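Local coordinates for apical membrane antigen 1-like protein, soluble form (Toxoplasma gondii, PDB 3ZLE), which may take part in host-cell invasion by sporozoites as an AMA1-family surface protein, of which this chain is the extracellular region, at residues V52-Q61 against A185-K193; S161-Y172 against E276-P287. All coordinates share one frame; numbering follows the deposited sequence.

Contact 1 of 2, residues V52-Q61 against A185-K193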
loop_
_atom_site.group_PDB
_atom_site.type_symbol
_atom_site.label_atom_id
_atom_site.label_comp_id
_atom_site.label_asym_id
_atom_site.label_seq_id
_atom_site.Cartn_x
_atom_site.Cartn_y
_atom_site.Cartn_z
ATOM N N VAL A 52 -0.791 -4.147 -0.806
ATOM C CA VAL A 52 0.126 -3.094 -0.442
ATOM C C VAL A 52 1.501 -3.709 -0.389
ATOM O O VAL A 52 1.817 -4.444 0.549
ATOM C CB VAL A 52 -0.216 -2.553 0.963
ATOM C CG1 VAL A 52 0.467 -1.177 1.177
ATOM C CG2 VAL A 52 -1.731 -2.451 1.129
ATOM N N PHE A 53 2.339 -3.391 -1.373
ATOM C CA PHE A 53 3.602 -4.099 -1.554
ATOM C C PHE A 53 4.672 -3.576 -0.616
ATOM O O PHE A 53 4.917 -2.352 -0.539
ATOM C CB PHE A 53 4.066 -3.939 -2.996
ATOM C CG PHE A 53 3.308 -4.790 -3.960
ATOM C CD1 PHE A 53 2.068 -4.371 -4.431
ATOM C CD2 PHE A 53 3.735 -6.092 -4.261
ATOM C CE1 PHE A 53 1.371 -5.147 -5.345
ATOM C CE2 PHE A 53 2.977 -6.912 -5.121
ATOM C CZ PHE A 53 1.772 -6.442 -5.616
ATOM N N GLY A 54 5.304 -4.488 0.117
ATOM C CA GLY A 54 6.368 -4.118 1.019
ATOM C C GLY A 54 5.913 -3.617 2.380
ATOM O O GLY A 54 6.750 -3.320 3.232
ATOM N N LYS A 55 4.594 -3.623 2.642
ATOM C CA LYS A 55 4.106 -3.262 3.956
ATOM C C LYS A 55 4.399 -4.280 5.014
ATOM O O LYS A 55 3.977 -5.437 4.906
ATOM C CB LYS A 55 2.627 -2.916 3.947
ATOM C CG LYS A 55 1.950 -2.895 5.318
ATOM C CD LYS A 55 0.744 -1.931 5.345
ATOM C CE LYS A 55 -0.119 -2.213 6.558
ATOM N NZ LYS A 55 -1.315 -1.304 6.721
ATOM N N ALA A 56 5.079 -3.835 6.085
ATOM C CA ALA A 56 5.328 -4.672 7.233
ATOM C C ALA A 56 4.868 -3.906 8.488
ATOM O O ALA A 56 4.781 -2.679 8.484
ATOM C CB ALA A 56 6.835 -5.011 7.322
ATOM N N ILE A 57 4.537 -4.627 9.538
ATOM C CA ILE A 57 4.307 -4.007 10.830
ATOM C C ILE A 57 5.597 -4.128 11.628
ATOM O O ILE A 57 5.927 -5.182 12.084
ATOM C CB ILE A 57 3.242 -4.743 11.619
ATOM C CG1 ILE A 57 1.914 -4.832 10.851
ATOM C CG2 ILE A 57 3.138 -4.182 13.036
ATOM C CD1 ILE A 57 1.364 -3.517 10.375
ATOM N N GLN A 58 6.280 -3.013 11.820
ATOM C CA GLN A 58 7.429 -2.920 12.714
ATOM C C GLN A 58 7.019 -3.053 14.194
ATOM O O GLN A 58 6.227 -2.258 14.708
ATOM C CB GLN A 58 8.092 -1.570 12.476
ATOM C CG GLN A 58 9.161 -1.192 13.479
ATOM C CD GLN A 58 10.516 -1.761 13.077
ATOM O OE1 GLN A 58 11.010 -2.720 13.694
ATOM N NE2 GLN A 58 11.003 -1.326 11.916
ATOM N N MET A 59 7.598 -4.016 14.893
ATOM C CA MET A 59 7.308 -4.193 16.321
ATOM C C MET A 59 8.433 -3.684 17.210
ATOM O O MET A 59 9.522 -3.390 16.731
ATOM C CB MET A 59 7.029 -5.658 16.593
ATOM C CG MET A 59 5.855 -6.160 15.783
ATOM S SD MET A 59 5.027 -7.542 16.565
ATOM C CE MET A 59 6.369 -8.699 16.629
ATOM N N HIS A 60 8.167 -3.564 18.506
ATOM C CA HIS A 60 9.151 -3.005 19.402
ATOM C C HIS A 60 9.222 -3.725 20.723
ATOM O O HIS A 60 9.367 -3.088 21.786
ATOM C CB HIS A 60 8.907 -1.512 19.624
ATOM C CG HIS A 60 8.996 -0.691 18.377
ATOM N ND1 HIS A 60 10.186 -0.187 17.901
ATOM C CD2 HIS A 60 8.036 -0.233 17.545
ATOM C CE1 HIS A 60 9.958 0.550 16.827
ATOM N NE2 HIS A 60 8.660 0.533 16.589
ATOM N N GLN A 61 9.262 -5.048 20.662
ATOM C CA GLN A 61 9.431 -5.853 21.862
ATOM C C GLN A 61 10.893 -5.769 22.279
ATOM O O GLN A 61 11.751 -5.360 21.488
ATOM C CB GLN A 61 9.010 -7.306 21.576
ATOM C CG GLN A 61 7.613 -7.394 21.000
ATOM C CD GLN A 61 7.176 -8.807 20.668
ATOM O OE1 GLN A 61 7.907 -9.579 20.024
ATOM N NE2 GLN A 61 5.954 -9.134 21.046
ATOM N N ALA A 185 3.630 -4.429 23.298
ATOM C CA ALA A 185 4.661 -3.565 22.770
ATOM C C ALA A 185 4.076 -2.710 21.656
ATOM O O ALA A 185 3.049 -3.065 21.058
ATOM C CB ALA A 185 5.837 -4.393 22.256
ATOM N N CYS A 186 4.748 -1.604 21.341
ATOM C CA CYS A 186 4.235 -0.679 20.341
ATOM C C CYS A 186 4.546 -1.228 18.969
ATOM O O CYS A 186 5.419 -2.078 18.816
ATOM C CB CYS A 186 4.885 0.704 20.463
ATOM S SG CYS A 186 4.621 1.590 22.033
ATOM N N PHE A 187 3.894 -0.679 17.964
ATOM C CA PHE A 187 4.093 -1.121 16.620
ATOM C C PHE A 187 3.486 -0.157 15.627
ATOM O O PHE A 187 2.491 0.540 15.914
ATOM C CB PHE A 187 3.571 -2.563 16.424
ATOM C CG PHE A 187 2.085 -2.731 16.720
ATOM C CD1 PHE A 187 1.129 -2.419 15.748
ATOM C CD2 PHE A 187 1.655 -3.318 17.926
ATOM C CE1 PHE A 187 -0.236 -2.607 15.993
ATOM C CE2 PHE A 187 0.287 -3.522 18.181
ATOM C CZ PHE A 187 -0.659 -3.195 17.194
ATOM N N GLU A 188 4.076 -0.119 14.436
ATOM C CA GLU A 188 3.602 0.741 13.374
ATOM C C GLU A 188 3.946 0.190 11.985
ATOM O O GLU A 188 4.854 -0.629 11.832
ATOM C CB GLU A 188 4.111 2.206 13.570
ATOM C CG GLU A 188 5.627 2.427 13.425
ATOM C CD GLU A 188 6.473 1.924 14.616
ATOM O OE1 GLU A 188 5.952 1.862 15.764
ATOM O OE2 GLU A 188 7.701 1.680 14.433
ATOM N N PRO A 189 3.151 0.550 10.984
ATOM C CA PRO A 189 3.417 0.003 9.668
ATOM C C PRO A 189 4.660 0.650 9.072
ATOM O O PRO A 189 4.949 1.779 9.386
ATOM C CB PRO A 189 2.172 0.403 8.850
ATOM C CG PRO A 189 1.123 0.767 9.859
ATOM C CD PRO A 189 1.883 1.301 11.048
ATOM N N VAL A 190 5.394 -0.088 8.233
ATOM C CA VAL A 190 6.561 0.445 7.540
ATOM C C VAL A 190 6.731 -0.283 6.200
ATOM O O VAL A 190 6.369 -1.458 6.099
ATOM C CB VAL A 190 7.810 0.308 8.423
ATOM C CG1 VAL A 190 8.380 -1.125 8.362
ATOM C CG2 VAL A 190 8.852 1.359 8.043
ATOM N N LYS A 191 7.125 0.437 5.137
ATOM C CA LYS A 191 7.723 -0.228 3.960
ATOM C C LYS A 191 9.128 -0.785 4.229
ATOM O O LYS A 191 10.043 -0.037 4.581
ATOM C CB LYS A 191 7.795 0.701 2.760
ATOM C CG LYS A 191 6.482 0.989 2.048
ATOM C CD LYS A 191 5.692 -0.252 1.729
ATOM C CE LYS A 191 4.396 0.021 0.964
ATOM N NZ LYS A 191 4.497 0.725 -0.338
ATOM N N GLU A 192 9.304 -2.069 3.903
ATOM C CA GLU A 192 10.583 -2.733 3.975
ATOM C C GLU A 192 10.995 -3.317 2.632
ATOM O O GLU A 192 10.178 -3.596 1.788
ATOM C CB GLU A 192 10.600 -3.806 5.080
ATOM C CG GLU A 192 9.768 -5.023 4.772
ATOM C CD GLU A 192 10.078 -6.218 5.673
ATOM O OE1 GLU A 192 10.371 -6.029 6.881
ATOM O OE2 GLU A 192 9.973 -7.360 5.182
ATOM N N LYS A 193 12.284 -3.246 2.363
ATOM C CA LYS A 193 12.847 -3.884 1.211
ATOM C C LYS A 193 14.028 -4.680 1.678
ATOM O O LYS A 193 15.064 -4.115 2.026
ATOM C CB LYS A 193 13.276 -2.870 0.180
ATOM C CG LYS A 193 13.768 -3.489 -1.118
ATOM C CD LYS A 193 14.126 -2.394 -2.108
ATOM C CE LYS A 193 14.396 -2.950 -3.499
ATOM N NZ LYS A 193 14.652 -1.802 -4.422
#
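Ile57 lies alongside Phe187 on the buried face of a two-stranded antiparallel beta ribbon, strands 55-59 and 187-191, within the AMA1 family region, which belongs to the PAN clan. CG2 of Ile57 rests 3.8 Å from CB of Phe187, while its CD1 comes within 4.3 Å of CB of Pro189. This face is tightly packed: Phe88 meets the Phe187 ring edge-to-face, and Phe261 of helix 253-262 covers Pro189. Proline suits its non-hydrogen-bonded site opposite Ile57, where no N-H is needed to join the strands. Lys55 and Lys191 contribute their aliphatic stems here and carry their ammonium groups onward, to Gln165 and to the carbonyls of Ala338 and Gly340. The strands are joined by paired backbone hydrogen bonds: Ala56 N to Val190 O and Val190 N to Ala56 O, both 2.7 Å. Gly54, in the type II turn Val52-Lys55 that leads into strand 55-59, has a positive phi (83°) that favours a residue without a CB; its O accepts Glu192 N at 2.9 Å.

The other face is looser and partly open to solvent, with Gln58, Glu188 and Val190 along it. Glu188 has its CG between the backbone N and carbonyl carbon (chi1 67°), and a bend at chi2 swings the carboxylate toward His60. There His60 NE2 donates to the syn lone pair of Glu188 OE2 at 2.6 Å, nearly straight (169°) and in the plane of the imidazole.

Contact 2 of 2, residues S161-Y172 against E276-P287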
loop_
_atom_site.group_PDB
_atom_site.type_symbol
_atom_site.label_atom_id
_atom_site.label_comp_id
_atom_site.label_asym_id
_atom_site.label_seq_id
_atom_site.Cartn_x
_atom_site.Cartn_y
_atom_site.Cartn_z
ATOM N N SER A 161 -4.665 -12.953 12.519
ATOM C CA SER A 161 -5.768 -12.716 13.420
ATOM C C SER A 161 -5.665 -11.379 14.170
ATOM O O SER A 161 -6.659 -10.903 14.714
ATOM C CB SER A 161 -5.964 -13.896 14.351
ATOM O OG SER A 161 -4.933 -13.930 15.299
ATOM N N VAL A 162 -4.525 -10.705 14.057
ATOM C CA VAL A 162 -4.414 -9.350 14.579
ATOM C C VAL A 162 -4.509 -8.349 13.456
ATOM O O VAL A 162 -3.688 -8.351 12.559
ATOM C CB VAL A 162 -3.104 -9.137 15.374
ATOM C CG1 VAL A 162 -3.046 -7.748 15.989
ATOM C CG2 VAL A 162 -2.984 -10.189 16.461
ATOM N N SER A 163 -5.496 -7.466 13.528
ATOM C CA SER A 163 -5.816 -6.563 12.409
ATOM C C SER A 163 -5.408 -5.149 12.720
ATOM O O SER A 163 -5.483 -4.283 11.841
ATOM C CB SER A 163 -7.291 -6.599 12.064
ATOM O OG SER A 163 -8.096 -6.401 13.208
ATOM N N ALA A 164 -5.127 -4.895 14.007
ATOM C CA ALA A 164 -4.441 -3.681 14.463
ATOM C C ALA A 164 -3.153 -3.460 13.714
ATOM O O ALA A 164 -2.402 -4.402 13.441
ATOM C CB ALA A 164 -4.154 -3.765 15.973
ATOM N N GLN A 165 -2.925 -2.227 13.299
ATOM C CA GLN A 165 -1.734 -1.925 12.568
ATOM C C GLN A 165 -0.881 -0.892 13.278
ATOM O O GLN A 165 0.320 -0.816 13.044
ATOM C CB GLN A 165 -2.078 -1.446 11.161
ATOM C CG GLN A 165 -2.662 -2.542 10.316
ATOM C CD GLN A 165 -3.704 -2.039 9.369
ATOM O OE1 GLN A 165 -3.387 -1.433 8.350
ATOM N NE2 GLN A 165 -4.958 -2.333 9.667
ATOM N N LEU A 166 -1.513 -0.038 14.083
ATOM C CA LEU A 166 -0.764 1.042 14.725
ATOM C C LEU A 166 -1.099 1.186 16.200
ATOM O O LEU A 166 -2.246 1.451 16.565
ATOM C CB LEU A 166 -0.900 2.379 13.966
ATOM C CG LEU A 166 -0.440 3.643 14.712
ATOM C CD1 LEU A 166 1.080 3.631 14.810
ATOM C CD2 LEU A 166 -0.906 4.921 14.006
ATOM N N LEU A 167 -0.087 1.017 17.039
ATOM C CA LEU A 167 -0.235 1.199 18.492
ATOM C C LEU A 167 0.936 2.033 18.996
ATOM O O LEU A 167 2.119 1.672 18.802
ATOM C CB LEU A 167 -0.256 -0.189 19.217
ATOM C CG LEU A 167 -0.383 -0.229 20.757
ATOM C CD1 LEU A 167 -1.694 0.425 21.197
ATOM C CD2 LEU A 167 -0.315 -1.653 21.287
ATOM N N LYS A 168 0.622 3.082 19.728
ATOM C CA LYS A 168 1.566 4.196 19.947
ATOM C C LYS A 168 1.270 4.771 21.351
ATOM O O LYS A 168 0.137 4.673 21.828
ATOM C CB LYS A 168 1.284 5.243 18.866
ATOM C CG LYS A 168 2.309 6.333 18.673
ATOM C CD LYS A 168 1.863 7.256 17.539
ATOM C CE LYS A 168 0.576 8.016 17.875
ATOM N NZ LYS A 168 0.027 8.719 16.680
ATOM N N GLY A 169 2.288 5.302 22.037
ATOM C CA GLY A 169 2.056 6.126 23.249
ATOM C C GLY A 169 2.259 5.378 24.559
ATOM O O GLY A 169 1.744 4.267 24.733
ATOM N N GLU A 170 2.991 5.991 25.498
ATOM C CA GLU A 170 3.490 5.258 26.678
ATOM C C GLU A 170 2.364 4.874 27.644
ATOM O O GLU A 170 2.529 3.980 28.482
ATOM C CB GLU A 170 4.576 6.059 27.408
ATOM C CG GLU A 170 4.232 7.528 27.595
ATOM C CD GLU A 170 5.324 8.318 28.314
ATOM O OE1 GLU A 170 6.498 7.894 28.294
ATOM O OE2 GLU A 170 5.005 9.382 28.895
ATOM N N LYS A 171 1.202 5.510 27.480
ATOM C CA LYS A 171 -0.007 5.096 28.191
ATOM C C LYS A 171 -0.420 3.684 27.779
ATOM O O LYS A 171 -0.964 2.935 28.586
ATOM C CB LYS A 171 -1.158 6.069 27.911
ATOM C CG LYS A 171 -1.200 7.285 28.826
ATOM C CD LYS A 171 -2.632 7.751 29.026
ATOM C CE LYS A 171 -2.723 8.848 30.076
ATOM N NZ LYS A 171 -2.092 10.116 29.610
ATOM N N TYR A 172 -0.146 3.319 26.523
ATOM C CA TYR A 172 -0.740 2.116 25.939
ATOM C C TYR A 172 0.219 0.983 25.557
ATOM O O TYR A 172 -0.241 -0.110 25.253
ATOM C CB TYR A 172 -1.599 2.486 24.736
ATOM C CG TYR A 172 -2.517 3.641 24.997
ATOM C CD1 TYR A 172 -3.590 3.517 25.875
ATOM C CD2 TYR A 172 -2.262 4.889 24.450
ATOM C CE1 TYR A 172 -4.408 4.597 26.155
ATOM C CE2 TYR A 172 -3.085 5.968 24.713
ATOM C CZ TYR A 172 -4.151 5.822 25.564
ATOM O OH TYR A 172 -4.974 6.904 25.828
ATOM N N GLU A 276 -8.741 9.208 26.233
ATOM C CA GLU A 276 -8.356 8.691 27.543
ATOM C C GLU A 276 -8.989 7.311 27.744
ATOM O O GLU A 276 -10.215 7.173 27.757
ATOM C CB GLU A 276 -8.795 9.652 28.659
ATOM C CG GLU A 276 -7.961 10.926 28.762
ATOM C CD GLU A 276 -6.804 10.794 29.741
ATOM O OE1 GLU A 276 -7.066 10.653 30.957
ATOM O OE2 GLU A 276 -5.632 10.860 29.298
ATOM N N ALA A 277 -8.148 6.287 27.811
ATOM C CA ALA A 277 -8.620 4.908 27.763
ATOM C C ALA A 277 -7.711 4.005 28.588
ATOM O O ALA A 277 -6.519 4.280 28.740
ATOM C CB ALA A 277 -8.691 4.418 26.314
ATOM N N ALA A 278 -8.272 2.925 29.120
ATOM C CA ALA A 278 -7.466 1.931 29.813
ATOM C C ALA A 278 -6.599 1.150 28.819
ATOM O O ALA A 278 -6.786 1.237 27.596
ATOM C CB ALA A 278 -8.348 0.990 30.633
ATOM N N GLN A 279 -5.614 0.438 29.354
ATOM C CA GLN A 279 -4.750 -0.421 28.556
ATOM C C GLN A 279 -5.566 -1.446 27.763
ATOM O O GLN A 279 -6.528 -2.022 28.281
ATOM C CB GLN A 279 -3.767 -1.140 29.477
ATOM C CG GLN A 279 -2.523 -1.670 28.785
ATOM C CD GLN A 279 -1.834 -2.751 29.596
ATOM O OE1 GLN A 279 -1.482 -3.800 29.067
ATOM N NE2 GLN A 279 -1.687 -2.519 30.903
ATOM N N LYS A 280 -5.176 -1.676 26.511
ATOM C CA LYS A 280 -5.688 -2.817 25.756
ATOM C C LYS A 280 -5.464 -4.098 26.566
ATOM O O LYS A 280 -4.546 -4.174 27.378
ATOM C CB LYS A 280 -4.990 -2.923 24.388
ATOM C CG LYS A 280 -4.963 -1.632 23.576
ATOM C CD LYS A 280 -5.312 -1.884 22.112
ATOM C CE LYS A 280 -4.226 -2.680 21.396
ATOM N NZ LYS A 280 -4.576 -3.002 19.980
ATOM N N ASN A 281 -6.353 -5.069 26.408
ATOM C CA ASN A 281 -6.145 -6.383 26.999
ATOM C C ASN A 281 -5.278 -7.238 26.089
ATOM O O ASN A 281 -5.063 -6.900 24.924
ATOM C CB ASN A 281 -7.492 -7.069 27.252
ATOM C CG ASN A 281 -8.309 -6.360 28.319
ATOM O OD1 ASN A 281 -7.952 -6.378 29.496
ATOM N ND2 ASN A 281 -9.329 -5.629 27.894
ATOM N N TRP A 282 -4.781 -8.343 26.611
ATOM C CA TRP A 282 -3.781 -9.113 25.875
ATOM C C TRP A 282 -4.349 -9.594 24.573
ATOM O O TRP A 282 -3.620 -10.077 23.711
ATOM C CB TRP A 282 -3.312 -10.321 26.677
ATOM C CG TRP A 282 -4.379 -11.355 26.871
ATOM C CD1 TRP A 282 -5.335 -11.357 27.833
ATOM C CD2 TRP A 282 -4.578 -12.558 26.101
ATOM N NE1 TRP A 282 -6.144 -12.469 27.703
ATOM C CE2 TRP A 282 -5.686 -13.234 26.665
ATOM C CE3 TRP A 282 -3.979 -13.087 24.949
ATOM C CZ2 TRP A 282 -6.156 -14.450 26.167
ATOM C CZ3 TRP A 282 -4.453 -14.294 24.445
ATOM C CH2 TRP A 282 -5.538 -14.960 25.056
ATOM N N ASN A 283 -5.668 -9.543 24.456
ATOM C CA ASN A 283 -6.310 -10.214 23.351
ATOM C C ASN A 283 -7.252 -9.332 22.580
ATOM O O ASN A 283 -8.109 -9.817 21.869
ATOM C CB ASN A 283 -6.990 -11.498 23.802
ATOM C CG ASN A 283 -8.099 -11.254 24.824
ATOM O OD1 ASN A 283 -8.299 -10.138 25.298
ATOM N ND2 ASN A 283 -8.810 -12.311 25.172
ATOM N N ASP A 284 -7.012 -8.036 22.646
ATOM C CA ASP A 284 -7.702 -7.089 21.808
ATOM C C ASP A 284 -7.088 -7.041 20.402
ATOM O O ASP A 284 -6.462 -6.065 20.020
ATOM C CB ASP A 284 -7.680 -5.706 22.475
ATOM C CG ASP A 284 -8.564 -5.647 23.721
ATOM O OD1 ASP A 284 -9.425 -6.543 23.887
ATOM O OD2 ASP A 284 -8.441 -4.676 24.496
ATOM N N PHE A 285 -7.330 -8.098 19.630
ATOM C CA PHE A 285 -6.737 -8.253 18.322
ATOM C C PHE A 285 -7.332 -7.315 17.293
ATOM O O PHE A 285 -6.749 -7.120 16.256
ATOM C CB PHE A 285 -6.841 -9.705 17.848
ATOM C CG PHE A 285 -6.020 -10.680 18.661
ATOM C CD1 PHE A 285 -5.186 -10.233 19.686
ATOM C CD2 PHE A 285 -6.136 -12.042 18.451
ATOM C CE1 PHE A 285 -4.492 -11.130 20.475
ATOM C CE2 PHE A 285 -5.396 -12.943 19.201
ATOM C CZ PHE A 285 -4.571 -12.487 20.220
ATOM N N TRP A 286 -8.564 -6.845 17.524
ATOM C CA TRP A 286 -9.249 -6.012 16.534
ATOM C C TRP A 286 -9.639 -4.660 17.138
ATOM O O TRP A 286 -10.222 -4.608 18.203
ATOM C CB TRP A 286 -10.502 -6.725 15.949
ATOM C CG TRP A 286 -10.357 -8.238 15.583
ATOM C CD1 TRP A 286 -9.214 -8.903 15.283
ATOM C CD2 TRP A 286 -11.432 -9.195 15.416
ATOM N NE1 TRP A 286 -9.486 -10.237 14.995
ATOM C CE2 TRP A 286 -10.831 -10.451 15.136
ATOM C CE3 TRP A 286 -12.816 -9.144 15.635
ATOM C CZ2 TRP A 286 -11.572 -11.622 14.992
ATOM C CZ3 TRP A 286 -13.570 -10.316 15.468
ATOM C CH2 TRP A 286 -12.938 -11.543 15.133
ATOM N N PRO A 287 -9.385 -3.563 16.408
ATOM C CA PRO A 287 -9.708 -2.231 16.889
ATOM C C PRO A 287 -11.209 -2.058 17.006
ATOM O O PRO A 287 -11.937 -2.352 16.054
ATOM C CB PRO A 287 -9.155 -1.319 15.781
ATOM C CG PRO A 287 -8.045 -2.115 15.179
ATOM C CD PRO A 287 -8.531 -3.525 15.206
HETATM O O HOH W 1 -0.152 -2.408 26.461
#
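Val162 lays its CG2 over one face of the Phe285 ring, a CH-pi contact 4.0 Å from the centroid and 21° off the ring normal. With CG1 anti to the backbone N (chi1 -176°), the other branch falls beside that N and over the ring; a beta-branched residue thus offers a methyl to the aromatic face close to its own backbone. Ser163 N donates to Phe285 O at 3.0 Å, locking the two backbones together beside this contact. Next along, Trp286 NE1 reaches Ser161 O at 2.9 Å, the oxygen lying in the indole plane although the bond is bent (132°). Tyr144 stacks on the Trp286 ring and also binds Ser163 OG, whereas Ser161 OG is buried without a polar partner. Pro287 sets the CG of its ring against the methyl of Ala164, whose short side chain lets the two loops come close.

Further out, Lys280 slides past Leu167 in the opposite direction, its CE 4.0 Å from both Leu167 CD1 and CD2; lysine serves here because its stem packs on leucine while its charge makes a cation-pi contact with Trp184. At the outer end Tyr172 turns an edge to the other loop, CE1 lying 3.4 Å from Ala277 O. A water donates to Tyr172 O (2.6 Å) and to Gln279 OE1. The Lys171-Glu276 salt bridge is long, and Glu276 is poorly ordered. Such irregular loop-on-loop packing is consistent with the long domain II loop of AMA1 relatives, which lies across domain I near the groove that receives RON2.

From the N terminus, 52-61 comes first and pairs with 185-193, so contact 1 closes a loop of 123 residues. Inside that loop lies 161-172, whose partner 276-287 arrives only after contact 1 is complete; contact 2 closes a second loop, of 103 residues. The two contacts therefore cross, their segments alternating along the chain. They also touch directly: Leu167 N lies 2.9 Å from Phe187 O, a probable hydrogen bond, and Gln165 O packs against Pro189 CD. The segment 161-172 is thus held between the beta ribbon of contact 1 and the 276-287 loop, joining that ribbon to a loop that leaves after helix 253-262 and returns to strand 303-308.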